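Long-range contacts in STIL N-terminal domain-containing protein (Trichoplax adhaerens, PDB 5OI9), which probably acts in centriole assembly as a STIL relative, this chain being its N-terminal domain, the part of STIL that probably binds CEP85: residues E28-K33 against Y271-C276; G188-S193 against D320-C325. One frame throughout, in Å; residues are numbered along the deposited sequence.

Contacts 1 and 2 sit side by side, their centres about 14 Å apart, where the two sheets of the STIL N-terminal domain meet. Contact 1 belongs to the seven-stranded mixed sheet, joining the end of edge strand 27-29 to helix 270-281; contact 2 pairs strands 180-192 and 322-334 of the nine-stranded sheet. Along the chain the order is 28-33, 188-193, 271-276, 320-325, so the segments of the two contacts alternate. His30 joins the contacts directly: its NE2 lies 2.8 Å from Pro192 O, a probable hydrogen bond, and Leu31 packs on Val191. The turn after strand 27-29 thus touches both the helix and the strand pair, bridging the two sheets.

Contact 1 (E28-K33 against Y271-C276); sequences ELHLLK and YVWSAC
A tryptophan from helix 270-281 is laid against the backbone where edge strand 27-29 of the mixed sheet runs out into a type I beta turn, His30 to Lys33. This is strand-end-to-helix packing in a buried interior, and Trp273 supplies the largest share of any residue.

The aromatic interactions come first. With CG anti to its backbone N (chi1 176°), Trp273 reaches out from the helix and turns one face to the backbone of His30 and Leu31. His30 CA stands over that face in a CH-pi contact, 3.5 Å from the centroid of the five-membered ring and close to its normal. Leu31 N lies above the centre of the indole on the same face. A broad flat side chain suits this place because it can cover several backbone atoms at once. The imidazole of His30 lies alongside the indole and points the same way, its plane inclined at 53°, with His30 CD2 3.8 Å from Trp273 CZ2.

Aliphatic packing completes the surface. Leu31 CB presses on the far rim of the six-membered ring, 3.4 Å from Trp273 CZ3, while Leu29 CB borders the pyrrole end. The Leu29 branch then extends to the preceding helix residue, where its CD1 meets Val272 CG1.

No hydrogen bond crosses between the segments; the polar ends have partners outside them. Trp273 NE1 bonds Ala194 O, and Ser274 OG bonds Pro270 O one turn back. A histidine suits the turn because, with NE2 engaged by Pro192 O, its second nitrogen can serve as acceptor: Leu32 N, tilted out of the imidazole plane, donates to His30 ND1 over 3.2 Å, with 175° at the hydrogen.

Contact 2 (G188-S193 against D320-C325); sequences GVVVPS and DKFLYC
Val190 sets CG1 anti to its carbonyl carbon (chi1 -68°), while Phe322 and Tyr324 both take the crowded position between backbone N and carbonyl carbon (57° and 68°). In this antiparallel beta pairing of strands 180-192 and 322-334, the valine torsion puts Val190 CG1 3.8 Å from Tyr324 CB and beside the Phe322 ring, whereas that of Tyr324 carries its own ring away. Helix 139-155 covers this side, where Tyr142 and Phe146 meet the two aromatic rings. Beta-branched valine suits an extended strand, and Val189 and Val191 turn to the other face with Leu323 and Cys325.

Val191 and Leu323 form the central hydrogen-bonded pair. Leu323 N approaches Val191 O nearly along the C=O axis at 2.7 Å, whereas Val191 N meets Leu323 O from above the carbonyl plane at 3.0 Å. Toward Gly188 the pairing loosens into a weak bond from Val189 N to Cys325 O. Pro192, lacking an N-H, fits the non-hydrogen-bonded position opposite Phe322.

Beyond Pro192, Ser193 OG lies alongside the aliphatic chain of Lys321, while Ser193 CB meets Leu323 CD2 at 3.6 Å. Lys321 O is gripped twice, by Ser193 N at 3.2 Å and, weakly, by Ser193 OG at 3.0 Å.

Contact 1 (E28-K33 against Y271-C276)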
loop_
_atom_site.group_PDB
_atom_site.type_symbol
_atom_site.label_atom_id
_atom_site.label_comp_id
_atom_site.label_asym_id
_atom_site.label_seq_id
_atom_site.Cartn_x
_atom_site.Cartn_y
_atom_site.Cartn_z
ATOM N N GLU A 28 -7.697 -6.563 -15.545
ATOM C CA GLU A 28 -7.299 -5.239 -15.087
ATOM C C GLU A 28 -6.951 -5.329 -13.609
ATOM O O GLU A 28 -7.792 -5.725 -12.793
ATOM C CB GLU A 28 -8.409 -4.218 -15.325
ATOM C CG GLU A 28 -8.719 -3.974 -16.793
ATOM C CD GLU A 28 -9.961 -3.126 -16.992
ATOM O OE1 GLU A 28 -10.739 -2.969 -16.026
ATOM O OE2 GLU A 28 -10.160 -2.615 -18.115
ATOM N N LEU A 29 -5.721 -4.966 -13.269
ATOM C CA LEU A 29 -5.212 -5.071 -11.910
ATOM C C LEU A 29 -5.177 -3.697 -11.257
ATOM O O LEU A 29 -4.811 -2.703 -11.894
ATOM C CB LEU A 29 -3.811 -5.693 -11.900
ATOM C CG LEU A 29 -3.637 -6.990 -12.699
ATOM C CD1 LEU A 29 -2.218 -7.534 -12.565
ATOM C CD2 LEU A 29 -4.658 -8.036 -12.264
ATOM N N HIS A 30 -5.567 -3.645 -9.985
ATOM C CA HIS A 30 -5.424 -2.436 -9.185
ATOM C C HIS A 30 -5.459 -2.816 -7.714
ATOM O O HIS A 30 -5.999 -3.860 -7.337
ATOM C CB HIS A 30 -6.509 -1.399 -9.496
ATOM C CG HIS A 30 -6.295 -0.088 -8.803
ATOM N ND1 HIS A 30 -6.883 0.221 -7.595
ATOM C CD2 HIS A 30 -5.535 0.982 -9.136
ATOM C CE1 HIS A 30 -6.504 1.432 -7.221
ATOM N NE2 HIS A 30 -5.684 1.913 -8.138
ATOM N N LEU A 31 -4.875 -1.942 -6.888
ATOM C CA LEU A 31 -4.766 -2.191 -5.451
ATOM C C LEU A 31 -6.103 -2.585 -4.833
ATOM O O LEU A 31 -6.182 -3.537 -4.049
ATOM C CB LEU A 31 -4.216 -0.947 -4.749
ATOM C CG LEU A 31 -4.150 -1.061 -3.225
ATOM C CD1 LEU A 31 -3.011 -1.978 -2.822
ATOM C CD2 LEU A 31 -4.017 0.305 -2.563
ATOM N N LEU A 32 -7.165 -1.858 -5.172
ATOM C CA LEU A 32 -8.464 -2.037 -4.542
ATOM C C LEU A 32 -9.441 -2.806 -5.423
ATOM O O LEU A 32 -10.654 -2.717 -5.214
ATOM C CB LEU A 32 -9.046 -0.675 -4.160
ATOM C CG LEU A 32 -8.154 0.177 -3.253
ATOM C CD1 LEU A 32 -8.703 1.587 -3.103
ATOM C CD2 LEU A 32 -7.996 -0.486 -1.894
ATOM N N LYS A 33 -8.937 -3.568 -6.395
ATOM C CA LYS A 33 -9.817 -4.275 -7.320
ATOM C C LYS A 33 -10.657 -5.314 -6.589
ATOM O O LYS A 33 -11.887 -5.347 -6.722
ATOM C CB LYS A 33 -8.990 -4.932 -8.426
ATOM C CG LYS A 33 -9.721 -5.070 -9.749
ATOM C CD LYS A 33 -9.999 -3.701 -10.347
ATOM C CE LYS A 33 -10.574 -3.807 -11.746
ATOM N NZ LYS A 33 -10.737 -2.463 -12.366
ATOM N N TYR A 271 -0.886 -7.580 -4.035
ATOM C CA TYR A 271 0.572 -7.627 -4.041
ATOM C C TYR A 271 1.125 -7.721 -5.459
ATOM O O TYR A 271 2.211 -7.197 -5.733
ATOM C CB TYR A 271 1.064 -8.806 -3.201
ATOM C CG TYR A 271 2.571 -8.937 -3.139
ATOM C CD1 TYR A 271 3.308 -8.234 -2.195
ATOM C CD2 TYR A 271 3.254 -9.768 -4.020
ATOM C CE1 TYR A 271 4.681 -8.349 -2.132
ATOM C CE2 TYR A 271 4.628 -9.890 -3.962
ATOM C CZ TYR A 271 5.338 -9.178 -3.016
ATOM O OH TYR A 271 6.706 -9.297 -2.951
ATOM N N VAL A 272 0.404 -8.387 -6.364
ATOM C CA VAL A 272 0.867 -8.513 -7.744
ATOM C C VAL A 272 0.891 -7.149 -8.422
ATOM O O VAL A 272 1.885 -6.764 -9.049
ATOM C CB VAL A 272 -0.015 -9.510 -8.516
ATOM C CG1 VAL A 272 0.406 -9.568 -9.977
ATOM C CG2 VAL A 272 0.060 -10.887 -7.875
ATOM N N TRP A 273 -0.212 -6.406 -8.315
ATOM C CA TRP A 273 -0.253 -5.041 -8.828
ATOM C C TRP A 273 0.837 -4.183 -8.197
ATOM O O TRP A 273 1.452 -3.352 -8.875
ATOM C CB TRP A 273 -1.633 -4.442 -8.571
ATOM C CG TRP A 273 -1.790 -3.008 -8.976
ATOM C CD1 TRP A 273 -2.147 -2.536 -10.205
ATOM C CD2 TRP A 273 -1.624 -1.858 -8.137
ATOM N NE1 TRP A 273 -2.203 -1.162 -10.187
ATOM C CE2 TRP A 273 -1.890 -0.723 -8.928
ATOM C CE3 TRP A 273 -1.277 -1.678 -6.795
ATOM C CZ2 TRP A 273 -1.819 0.575 -8.421
ATOM C CZ3 TRP A 273 -1.203 -0.389 -6.294
ATOM C CH2 TRP A 273 -1.472 0.719 -7.106
ATOM N N SER A 274 1.100 -4.384 -6.901
ATOM C CA SER A 274 2.129 -3.605 -6.221
ATOM C C SER A 274 3.507 -3.881 -6.805
ATOM O O SER A 274 4.319 -2.961 -6.965
ATOM C CB SER A 274 2.110 -3.905 -4.723
ATOM O OG SER A 274 0.857 -3.566 -4.149
ATOM N N ALA A 275 3.789 -5.146 -7.135
ATOM C CA ALA A 275 5.062 -5.474 -7.767
ATOM C C ALA A 275 5.159 -4.857 -9.158
ATOM O O ALA A 275 6.215 -4.338 -9.538
ATOM C CB ALA A 275 5.238 -6.989 -7.828
ATOM N N CYS A 276 4.064 -4.895 -9.924
ATOM C CA CYS A 276 4.051 -4.272 -11.245
ATOM C C CYS A 276 4.330 -2.776 -11.154
ATOM O O CYS A 276 5.148 -2.238 -11.910
ATOM C CB CYS A 276 2.707 -4.518 -11.932
ATOM S SG CYS A 276 2.350 -6.249 -12.306
#

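Contact 2 (G188-S193 against D320-C325)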
loop_
_atom_site.group_PDB
_atom_site.type_symbol
_atom_site.label_atom_id
_atom_site.label_comp_id
_atom_site.label_asym_id
_atom_site.label_seq_id
_atom_site.Cartn_x
_atom_site.Cartn_y
_atom_site.Cartn_z
ATOM N N GLY A 188 -8.106 10.625 5.253
ATOM C CA GLY A 188 -7.924 10.788 3.825
ATOM C C GLY A 188 -6.818 9.887 3.319
ATOM O O GLY A 188 -5.846 9.605 4.021
ATOM N N VAL A 189 -6.981 9.433 2.077
ATOM C CA VAL A 189 -6.047 8.501 1.458
ATOM C C VAL A 189 -5.813 8.913 0.010
ATOM O O VAL A 189 -6.681 9.508 -0.636
ATOM C CB VAL A 189 -6.561 7.043 1.537
ATOM C CG1 VAL A 189 -7.754 6.839 0.609
ATOM C CG2 VAL A 189 -5.447 6.052 1.223
ATOM N N VAL A 190 -4.619 8.610 -0.493
ATOM C CA VAL A 190 -4.303 8.726 -1.910
ATOM C C VAL A 190 -3.701 7.407 -2.373
ATOM O O VAL A 190 -2.874 6.811 -1.674
ATOM C CB VAL A 190 -3.344 9.902 -2.211
ATOM C CG1 VAL A 190 -4.034 11.228 -1.959
ATOM C CG2 VAL A 190 -2.078 9.799 -1.380
ATOM N N VAL A 191 -4.143 6.937 -3.533
ATOM C CA VAL A 191 -3.650 5.697 -4.129
ATOM C C VAL A 191 -3.377 5.958 -5.605
ATOM O O VAL A 191 -4.169 6.655 -6.256
ATOM C CB VAL A 191 -4.659 4.551 -3.940
ATOM C CG1 VAL A 191 -4.210 3.306 -4.691
ATOM C CG2 VAL A 191 -4.847 4.244 -2.463
ATOM N N PRO A 192 -2.284 5.444 -6.173
ATOM C CA PRO A 192 -2.093 5.572 -7.620
ATOM C C PRO A 192 -3.245 4.914 -8.358
ATOM O O PRO A 192 -3.716 3.837 -7.983
ATOM C CB PRO A 192 -0.768 4.844 -7.872
ATOM C CG PRO A 192 -0.059 4.882 -6.570
ATOM C CD PRO A 192 -1.122 4.821 -5.516
ATOM N N SER A 193 -3.720 5.585 -9.402
ATOM C CA SER A 193 -4.873 5.096 -10.139
ATOM C C SER A 193 -4.507 4.128 -11.255
ATOM O O SER A 193 -5.396 3.445 -11.764
ATOM C CB SER A 193 -5.661 6.270 -10.726
ATOM O OG SER A 193 -4.871 6.997 -11.644
ATOM N N ASP A 320 0.969 10.048 -13.315
ATOM C CA ASP A 320 0.875 10.788 -12.062
ATOM C C ASP A 320 -0.567 11.069 -11.648
ATOM O O ASP A 320 -0.819 12.016 -10.896
ATOM C CB ASP A 320 1.671 12.091 -12.154
ATOM C CG ASP A 320 1.379 12.871 -13.423
ATOM O OD1 ASP A 320 0.335 12.619 -14.062
ATOM O OD2 ASP A 320 2.204 13.737 -13.788
ATOM N N LYS A 321 -1.516 10.267 -12.121
ATOM C CA LYS A 321 -2.910 10.388 -11.715
ATOM C C LYS A 321 -3.157 9.531 -10.480
ATOM O O LYS A 321 -2.608 8.434 -10.354
ATOM C CB LYS A 321 -3.837 9.959 -12.853
ATOM C CG LYS A 321 -5.315 10.075 -12.532
ATOM C CD LYS A 321 -6.154 9.245 -13.489
ATOM C CE LYS A 321 -7.388 8.697 -12.788
ATOM N NZ LYS A 321 -8.092 7.662 -13.593
ATOM N N PHE A 322 -3.982 10.034 -9.562
ATOM C CA PHE A 322 -4.222 9.329 -8.313
ATOM C C PHE A 322 -5.699 9.355 -7.949
ATOM O O PHE A 322 -6.432 10.280 -8.304
ATOM C CB PHE A 322 -3.392 9.919 -7.159
ATOM C CG PHE A 322 -3.617 11.389 -6.922
ATOM C CD1 PHE A 322 -4.584 11.822 -6.029
ATOM C CD2 PHE A 322 -2.845 12.338 -7.574
ATOM C CE1 PHE A 322 -4.785 13.172 -5.800
ATOM C CE2 PHE A 322 -3.042 13.690 -7.349
ATOM C CZ PHE A 322 -4.013 14.106 -6.461
ATOM N N LEU A 323 -6.125 8.311 -7.245
ATOM C CA LEU A 323 -7.424 8.287 -6.595
ATOM C C LEU A 323 -7.295 8.876 -5.198
ATOM O O LEU A 323 -6.247 8.768 -4.557
ATOM C CB LEU A 323 -7.966 6.862 -6.499
ATOM C CG LEU A 323 -7.846 5.975 -7.736
ATOM C CD1 LEU A 323 -8.241 4.553 -7.387
ATOM C CD2 LEU A 323 -8.713 6.518 -8.856
ATOM N N TYR A 324 -8.373 9.494 -4.725
ATOM C CA TYR A 324 -8.364 10.062 -3.385
ATOM C C TYR A 324 -9.796 10.301 -2.938
ATOM O O TYR A 324 -10.694 10.484 -3.766
ATOM C CB TYR A 324 -7.569 11.370 -3.332
ATOM C CG TYR A 324 -8.215 12.505 -4.090
ATOM C CD1 TYR A 324 -8.171 12.556 -5.479
ATOM C CD2 TYR A 324 -8.871 13.526 -3.419
ATOM C CE1 TYR A 324 -8.760 13.593 -6.174
ATOM C CE2 TYR A 324 -9.454 14.573 -4.103
ATOM C CZ TYR A 324 -9.402 14.600 -5.482
ATOM O OH TYR A 324 -9.989 15.636 -6.169
ATOM N N CYS A 325 -9.995 10.276 -1.621
ATOM C CA CYS A 325 -11.250 10.707 -1.010
ATOM C C CYS A 325 -11.082 10.749 0.499
ATOM O O CYS A 325 -10.019 10.389 1.020
ATOM C CB CYS A 325 -12.411 9.784 -1.377
ATOM S SG CYS A 325 -12.494 8.269 -0.408
#